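Local coordinates for protein saframycin Mx1 synthetase B (Legionella pneumophila subsp. pneumophila, PDB 3LNV) that belongs to the AMP-binding enzymes of the ANL superfamily, in which a large N-terminal part is followed by a smaller C-terminal one, at residues A[244-249]-A[525-530]; A[94-99]-A[529-534]; A[31-36]-A[236-241]. All coordinates share one frame; numbering follows the deposited sequence.

Interaction 1: A[244-249]-A[525-530]; sequences SFLQNP and IFELVY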
# COMPACT_ATOMS: atom_id res chain seq x y z
N SER A 244 -4.13 10.04 -10.32
CA SER A 244 -5.39 10.76 -10.43
C SER A 244 -5.86 11.25 -9.07
O SER A 244 -6.36 12.37 -8.94
CB SER A 244 -6.46 9.89 -11.08
OG SER A 244 -6.04 9.41 -12.35
N PHE A 245 -5.70 10.41 -8.05
CA PHE A 245 -6.12 10.83 -6.71
C PHE A 245 -5.21 11.95 -6.22
O PHE A 245 -5.69 12.96 -5.71
CB PHE A 245 -6.14 9.65 -5.71
CG PHE A 245 -6.28 10.09 -4.29
CD1 PHE A 245 -7.46 10.65 -3.83
CD2 PHE A 245 -5.22 9.96 -3.40
CE1 PHE A 245 -7.58 11.08 -2.51
CE2 PHE A 245 -5.35 10.38 -2.09
CZ PHE A 245 -6.55 10.94 -1.65
N LEU A 246 -3.91 11.80 -6.42
CA LEU A 246 -2.92 12.79 -5.99
C LEU A 246 -3.15 14.16 -6.61
O LEU A 246 -2.94 15.20 -5.97
CB LEU A 246 -1.50 12.32 -6.30
CG LEU A 246 -0.77 11.59 -5.18
CD1 LEU A 246 -0.32 12.58 -4.10
CD2 LEU A 246 -1.67 10.52 -4.57
N GLN A 247 -3.56 14.16 -7.87
CA GLN A 247 -3.79 15.37 -8.63
C GLN A 247 -5.12 16.03 -8.27
O GLN A 247 -5.27 17.25 -8.35
CB GLN A 247 -3.81 15.02 -10.12
CG GLN A 247 -3.57 16.18 -11.05
CD GLN A 247 -3.90 15.84 -12.49
OE1 GLN A 247 -4.77 15.00 -12.76
NE2 GLN A 247 -3.22 16.50 -13.42
N ASN A 248 -6.09 15.21 -7.86
CA ASN A 248 -7.43 15.70 -7.58
C ASN A 248 -8.15 14.80 -6.61
O ASN A 248 -9.02 14.04 -7.00
CB ASN A 248 -8.24 15.77 -8.87
CG ASN A 248 -9.55 16.50 -8.69
OD1 ASN A 248 -9.70 17.31 -7.77
ND2 ASN A 248 -10.50 16.22 -9.56
N PRO A 249 -7.80 14.90 -5.32
CA PRO A 249 -8.29 14.03 -4.25
C PRO A 249 -9.81 13.93 -4.33
O PRO A 249 -10.38 12.87 -4.11
CB PRO A 249 -7.89 14.76 -2.97
CG PRO A 249 -6.87 15.76 -3.36
CD PRO A 249 -6.96 16.01 -4.83
N ILE A 525 5.08 19.76 -4.80
CA ILE A 525 6.10 19.02 -4.05
C ILE A 525 5.59 17.69 -3.46
O ILE A 525 6.29 16.67 -3.50
CB ILE A 525 6.67 19.87 -2.90
CG1 ILE A 525 7.57 20.99 -3.45
CG2 ILE A 525 7.46 19.00 -1.91
CD1 ILE A 525 7.95 22.05 -2.40
N PHE A 526 4.38 17.72 -2.90
CA PHE A 526 3.77 16.50 -2.33
C PHE A 526 3.55 15.47 -3.45
O PHE A 526 3.88 14.29 -3.30
CB PHE A 526 2.44 16.86 -1.65
CG PHE A 526 1.81 15.71 -0.91
CD1 PHE A 526 2.03 15.55 0.45
CD2 PHE A 526 1.00 14.80 -1.58
CE1 PHE A 526 1.46 14.47 1.14
CE2 PHE A 526 0.44 13.72 -0.90
CZ PHE A 526 0.67 13.56 0.46
N GLU A 527 3.00 15.93 -4.57
CA GLU A 527 2.75 15.08 -5.73
C GLU A 527 4.05 14.48 -6.33
O GLU A 527 4.09 13.31 -6.72
CB GLU A 527 1.98 15.85 -6.82
CG GLU A 527 0.58 16.34 -6.40
CD GLU A 527 -0.22 16.97 -7.53
OE1 GLU A 527 -0.12 16.51 -8.69
OE2 GLU A 527 -1.00 17.91 -7.26
N LEU A 528 5.10 15.29 -6.41
CA LEU A 528 6.38 14.82 -6.95
C LEU A 528 6.96 13.70 -6.10
O LEU A 528 7.44 12.69 -6.61
CB LEU A 528 7.38 15.97 -7.02
CG LEU A 528 8.81 15.67 -7.48
CD1 LEU A 528 8.84 15.07 -8.87
CD2 LEU A 528 9.59 16.96 -7.47
N VAL A 529 6.94 13.90 -4.79
CA VAL A 529 7.55 12.91 -3.91
C VAL A 529 6.74 11.61 -3.91
O VAL A 529 7.29 10.52 -3.83
CB VAL A 529 7.75 13.47 -2.48
CG1 VAL A 529 8.17 12.38 -1.51
CG2 VAL A 529 8.76 14.63 -2.49
N TYR A 530 5.42 11.71 -4.03
CA TYR A 530 4.61 10.50 -4.13
C TYR A 530 4.81 9.84 -5.48
O TYR A 530 4.90 8.62 -5.58
CB TYR A 530 3.13 10.80 -3.94
CG TYR A 530 2.31 9.54 -3.75
CD1 TYR A 530 2.06 9.01 -2.48
CD2 TYR A 530 1.78 8.86 -4.86
CE1 TYR A 530 1.29 7.85 -2.33
CE2 TYR A 530 1.02 7.71 -4.71
CZ TYR A 530 0.78 7.21 -3.45
OH TYR A 530 0.04 6.06 -3.31
O HOH W 1 -2.75 19.13 -8.59
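An apolar helix-to-helix contact centred on L246 joins the end of helix 242-247 to helix 515-533. L246 touches two rings of the other helix, CD1 at F526, CG and CD2 at Y530. Its CD1 sits at the edge of the F526 ring, near the ring plane, with CE2 of F526 3.5 Å away. Its CD2 lies over one face of Y530, 4.0 Å from the ring centroid and 18° off the normal, a CH-pi contact. The L246 side chain runs at about a right angle to both aromatic side chains. F526 also stacks on Y273 of helix 268-277. The contact bridges the two parts of an ANL enzyme, since 244-249 belongs to the AMP-binding family region and 525-530 to the C-terminal one. E527 borders the apolar patch. Its CG is anti to the carbonyl carbon (chi1 -62°) and the chain runs on extended, which carries the carboxylate alongside the last helical turn. OE1 of E527 comes to 3.8 Å from CA of Q247. A water also links OE2 of E527 to the carbonyl O of Q247. The main polar partner of E527 is R277, through a salt bridge at OE2. The carbonyl O of L246 accepts a hydrogen bond from Y273 OH.

Interaction 2: A[94-99]-A[529-534]; sequences PIYPPA and VYENHQ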
# COMPACT_ATOMS: atom_id res chain seq x y z
N PRO A 94 4.83 -8.16 -9.81
CA PRO A 94 4.30 -6.83 -10.14
C PRO A 94 5.24 -5.74 -9.63
O PRO A 94 5.63 -5.78 -8.46
CB PRO A 94 2.98 -6.76 -9.35
CG PRO A 94 2.72 -8.12 -8.87
CD PRO A 94 4.00 -8.88 -8.84
N ILE A 95 5.61 -4.80 -10.48
CA ILE A 95 6.34 -3.64 -9.97
C ILE A 95 5.79 -2.32 -10.47
O ILE A 95 5.27 -2.24 -11.57
CB ILE A 95 7.86 -3.72 -10.25
CG1 ILE A 95 8.13 -3.59 -11.76
CG2 ILE A 95 8.44 -5.01 -9.65
CD1 ILE A 95 9.59 -3.35 -12.10
N TYR A 96 5.90 -1.30 -9.63
CA TYR A 96 5.59 0.08 -10.01
C TYR A 96 6.41 0.43 -11.24
O TYR A 96 7.62 0.26 -11.22
CB TYR A 96 5.99 0.99 -8.83
CG TYR A 96 5.64 2.47 -8.96
CD1 TYR A 96 4.34 2.87 -9.28
CD2 TYR A 96 6.60 3.45 -8.73
CE1 TYR A 96 4.01 4.22 -9.39
CE2 TYR A 96 6.28 4.81 -8.83
CZ TYR A 96 4.98 5.19 -9.16
OH TYR A 96 4.64 6.53 -9.26
N PRO A 97 5.78 0.88 -12.32
CA PRO A 97 6.66 1.28 -13.43
C PRO A 97 7.53 2.48 -13.02
O PRO A 97 7.00 3.42 -12.42
CB PRO A 97 5.68 1.70 -14.53
CG PRO A 97 4.36 1.07 -14.16
CD PRO A 97 4.36 1.04 -12.66
N PRO A 98 8.84 2.45 -13.30
CA PRO A 98 9.70 3.55 -12.82
C PRO A 98 9.24 4.93 -13.28
O PRO A 98 9.01 5.15 -14.46
CB PRO A 98 11.07 3.20 -13.42
CG PRO A 98 11.07 1.71 -13.45
CD PRO A 98 9.64 1.32 -13.80
N ALA A 99 9.11 5.84 -12.32
CA ALA A 99 8.63 7.20 -12.56
C ALA A 99 9.43 7.93 -13.63
O ALA A 99 8.87 8.58 -14.52
CB ALA A 99 8.62 7.99 -11.26
N VAL A 529 6.94 13.90 -4.79
CA VAL A 529 7.55 12.91 -3.91
C VAL A 529 6.74 11.61 -3.91
O VAL A 529 7.29 10.52 -3.83
CB VAL A 529 7.75 13.47 -2.48
CG1 VAL A 529 8.17 12.38 -1.51
CG2 VAL A 529 8.76 14.63 -2.49
N TYR A 530 5.42 11.71 -4.03
CA TYR A 530 4.61 10.50 -4.13
C TYR A 530 4.81 9.84 -5.48
O TYR A 530 4.90 8.62 -5.58
CB TYR A 530 3.13 10.80 -3.94
CG TYR A 530 2.31 9.54 -3.75
CD1 TYR A 530 2.06 9.01 -2.48
CD2 TYR A 530 1.78 8.86 -4.86
CE1 TYR A 530 1.29 7.85 -2.33
CE2 TYR A 530 1.02 7.71 -4.71
CZ TYR A 530 0.78 7.21 -3.45
OH TYR A 530 0.04 6.06 -3.31
N GLU A 531 4.88 10.64 -6.53
CA GLU A 531 5.08 10.08 -7.86
C GLU A 531 6.39 9.31 -7.95
O GLU A 531 6.42 8.20 -8.50
CB GLU A 531 5.05 11.17 -8.92
CG GLU A 531 5.49 10.67 -10.28
CD GLU A 531 5.51 11.75 -11.32
OE1 GLU A 531 4.75 12.73 -11.16
OE2 GLU A 531 6.28 11.63 -12.28
N ASN A 532 7.46 9.89 -7.42
CA ASN A 532 8.77 9.25 -7.51
C ASN A 532 8.98 8.16 -6.46
O ASN A 532 9.67 7.17 -6.71
CB ASN A 532 9.88 10.29 -7.44
CG ASN A 532 10.07 11.02 -8.77
OD1 ASN A 532 9.32 10.81 -9.71
ND2 ASN A 532 11.08 11.87 -8.84
N HIS A 533 8.36 8.34 -5.29
CA HIS A 533 8.62 7.47 -4.15
C HIS A 533 7.37 6.86 -3.51
O HIS A 533 7.48 6.04 -2.61
CB HIS A 533 9.44 8.22 -3.09
CG HIS A 533 10.62 8.94 -3.65
ND1 HIS A 533 11.86 8.36 -3.77
CD2 HIS A 533 10.75 10.20 -4.16
CE1 HIS A 533 12.71 9.22 -4.32
NE2 HIS A 533 12.06 10.34 -4.57
N GLN A 534 6.18 7.26 -3.96
CA GLN A 534 4.95 6.80 -3.31
C GLN A 534 5.16 6.87 -1.79
O GLN A 534 4.83 5.94 -1.04
CB GLN A 534 4.53 5.42 -3.83
CG GLN A 534 4.16 5.43 -5.34
CD GLN A 534 3.33 4.23 -5.79
OE1 GLN A 534 3.57 3.09 -5.37
NE2 GLN A 534 2.37 4.47 -6.69
O HOH W 2 1.75 6.90 -8.57
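The loop after strand 91-95 meets the C-terminal end of helix 515-533 most closely at A99 and N532, whose CA atoms lie 5.5 Å apart, while CA of Y96 and CA of Q534 stay 9.5 Å apart. Y96 spans that wider part with its side chain. Its CG is anti to the backbone N (chi1 -175°), and the phenol reaches the last helical turn. The hydroxyl OH donates a hydrogen bond of 2.6 Å to the carbonyl O of E531. The donor lies in the carbonyl plane, on a lone pair, with a C=O...donor angle of 134°. This oxygen lies at the edge of the Y96 ring, near its plane.

Q534, just past the helix, comes from the opposite direction and lays its amide on one face of the Y96 ring. The two planes are 28° apart. CD of Q534 lies 3.7 Å above the ring plane, offset to the rim. NE2 of Q534 is 3.2 Å from CE1 of Y96. CG of Q534 adds a CH-pi contact over the same ring. P216 and H218 also touch the Q534 side chain.

A water bridges the two groups. It donates to OH of Y96 at 3.0 Å and accepts from NE2 of Q534 at 3.1 Å. At the other end, CB of A99 packs 3.3 Å from OD1 of N532. The amide of N532 is held mainly by S476, through its ND2.

The phenol OH thus donates a hydrogen bond to the carbonyl of E531 and accepts one from the water. The amide is laid on its ring, which probably limits how far the ring can turn. The contact joins the loop to helix 515-533 of the C-terminal region by one direct hydrogen bond, a water bridge and a face packing, at an interface that is not deeply buried.

Interaction 3: A[31-36]-A[236-241]; sequences TFLNKE and QAIMMS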
# COMPACT_ATOMS: atom_id res chain seq x y z
N THR A 31 -13.87 -2.27 -13.29
CA THR A 31 -14.04 -1.07 -14.08
C THR A 31 -12.87 -0.16 -13.78
O THR A 31 -12.55 0.08 -12.62
CB THR A 31 -15.35 -0.35 -13.69
OG1 THR A 31 -16.47 -1.20 -13.96
CG2 THR A 31 -15.51 0.97 -14.43
N PHE A 32 -12.20 0.33 -14.81
CA PHE A 32 -11.12 1.27 -14.59
C PHE A 32 -11.53 2.61 -15.16
O PHE A 32 -12.12 2.69 -16.24
CB PHE A 32 -9.80 0.80 -15.21
CG PHE A 32 -8.62 1.63 -14.79
CD1 PHE A 32 -7.98 1.40 -13.59
CD2 PHE A 32 -8.17 2.67 -15.58
CE1 PHE A 32 -6.91 2.17 -13.21
CE2 PHE A 32 -7.10 3.44 -15.20
CZ PHE A 32 -6.47 3.20 -14.02
N LEU A 33 -11.24 3.66 -14.40
CA LEU A 33 -11.63 5.00 -14.78
C LEU A 33 -10.43 5.80 -15.21
O LEU A 33 -9.41 5.85 -14.52
CB LEU A 33 -12.27 5.71 -13.60
CG LEU A 33 -13.77 5.59 -13.33
CD1 LEU A 33 -14.33 4.28 -13.82
CD2 LEU A 33 -14.02 5.79 -11.84
N ASN A 34 -10.57 6.45 -16.35
CA ASN A 34 -9.60 7.39 -16.85
C ASN A 34 -10.32 8.69 -17.15
O ASN A 34 -11.06 8.79 -18.12
CB ASN A 34 -8.94 6.85 -18.11
CG ASN A 34 -7.98 7.85 -18.73
OD1 ASN A 34 -7.86 8.98 -18.24
ND2 ASN A 34 -7.28 7.45 -19.79
N LYS A 35 -10.11 9.69 -16.30
CA LYS A 35 -10.87 10.94 -16.38
C LYS A 35 -12.37 10.69 -16.43
O LYS A 35 -12.96 10.24 -15.45
CB LYS A 35 -10.37 11.82 -17.54
CG LYS A 35 -9.05 12.49 -17.22
CD LYS A 35 -8.45 13.27 -18.39
CE LYS A 35 -7.34 14.19 -17.88
NZ LYS A 35 -6.56 14.89 -18.95
N GLU A 36 -13.01 10.97 -17.57
CA GLU A 36 -14.46 10.78 -17.68
C GLU A 36 -14.81 9.47 -18.37
O GLU A 36 -15.98 9.14 -18.54
CB GLU A 36 -15.12 11.97 -18.39
CG GLU A 36 -15.18 13.26 -17.57
CD GLU A 36 -15.92 13.11 -16.24
OE1 GLU A 36 -17.10 12.69 -16.25
OE2 GLU A 36 -15.33 13.42 -15.17
N GLN A 236 -17.99 -6.32 -7.50
CA GLN A 236 -17.38 -5.35 -8.41
C GLN A 236 -16.23 -4.55 -7.81
O GLN A 236 -16.28 -4.13 -6.65
CB GLN A 236 -18.42 -4.35 -8.85
CG GLN A 236 -19.12 -4.70 -10.11
CD GLN A 236 -19.99 -3.56 -10.53
OE1 GLN A 236 -21.09 -3.38 -10.00
NE2 GLN A 236 -19.48 -2.74 -11.44
N ALA A 237 -15.21 -4.31 -8.64
CA ALA A 237 -14.16 -3.39 -8.26
C ALA A 237 -14.22 -2.25 -9.24
O ALA A 237 -14.39 -2.46 -10.44
CB ALA A 237 -12.79 -4.07 -8.31
N ILE A 238 -14.07 -1.04 -8.72
CA ILE A 238 -14.04 0.15 -9.54
C ILE A 238 -12.81 0.92 -9.12
O ILE A 238 -12.56 1.10 -7.93
CB ILE A 238 -15.33 0.99 -9.35
CG1 ILE A 238 -16.56 0.12 -9.62
CG2 ILE A 238 -15.30 2.24 -10.26
CD1 ILE A 238 -17.89 0.86 -9.63
N MSE A 239 -12.01 1.37 -10.09
CA MSE A 239 -10.69 1.89 -9.78
C MSE A 239 -10.28 3.06 -10.68
O MSE A 239 -10.83 3.23 -11.78
CB MSE A 239 -9.65 0.79 -9.94
CG MSE A 239 -9.71 -0.30 -8.89
SE MSE A 239 -9.10 -2.00 -9.68
CE MSE A 239 -10.59 -2.14 -10.95
N MSE A 240 -9.33 3.84 -10.18
CA MSE A 240 -8.59 4.85 -10.95
C MSE A 240 -7.13 4.80 -10.49
O MSE A 240 -6.78 4.05 -9.58
CB MSE A 240 -9.14 6.24 -10.69
CG MSE A 240 -8.94 6.73 -9.26
SE MSE A 240 -9.69 8.53 -9.07
CE MSE A 240 -9.44 8.72 -7.15
N SER A 241 -6.28 5.60 -11.12
CA SER A 241 -4.86 5.57 -10.81
C SER A 241 -4.57 6.43 -9.58
O SER A 241 -5.26 7.41 -9.32
CB SER A 241 -4.04 6.08 -11.99
OG SER A 241 -4.20 7.48 -12.13
O HOH W 3 -16.88 -3.07 -12.04
O HOH W 4 -7.33 6.76 -13.65
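F32 and M239 sit on one face of a pair of parallel strands, T31 and I238 on the other. The axes of the two short strand segments come within 4.8 Å, at 14°. T31 N donates to A237 O, M239 N to T31 O at 2.9 Å, and L33 N to M239 O at 2.7 Å. The F32 ring is a bump on the first face. It lies beside the backbone of M240 and S241, with CE1 3.8 Å from C of M240, while its CD1 touches CB of M239. M239, a selenomethionine, lies beside it. Its chain is bent at chi2 and chi3, which brings CE to 3.4 Å from O of T31. On the face of T31 and I238, CD2 of L33 packs on CG2 of I238 at 4.1 Å, and both side chains reach Y259 of helix 250-259. At the Q236 end, a water joins T31 OG1, Q236 NE2 and A237 O. At the far end, another lies between L33 O and S241 N. The two strands are the middle pair of a four-stranded mixed sheet. Strand 236-239 also pairs in parallel with 210-213, and helix 220-233 connects those two in a beta-alpha-beta crossover.

Interactions 1 and 2 share helix 515-533, with V529 and Y530 in both, and their centres are 12 Å apart. Along this one helix, the C-terminal region meets two separate pieces of the AMP-binding region. Interaction 3 lies wholly within the latter. It leads directly into interaction 1, because strand 236-239 runs on into helix 242-247. CB of F245 packs 3.7 Å from CE of M240, and OG of S241 is hydrogen-bonded to OG of S244. Interactions 2 and 3 do not touch. The side chains of Y530, Q534 and A237 are about 11, 10 and 10 Å from the bound 1ZZ. The Q534 side chain is also about 12 Å from pyrophosphate.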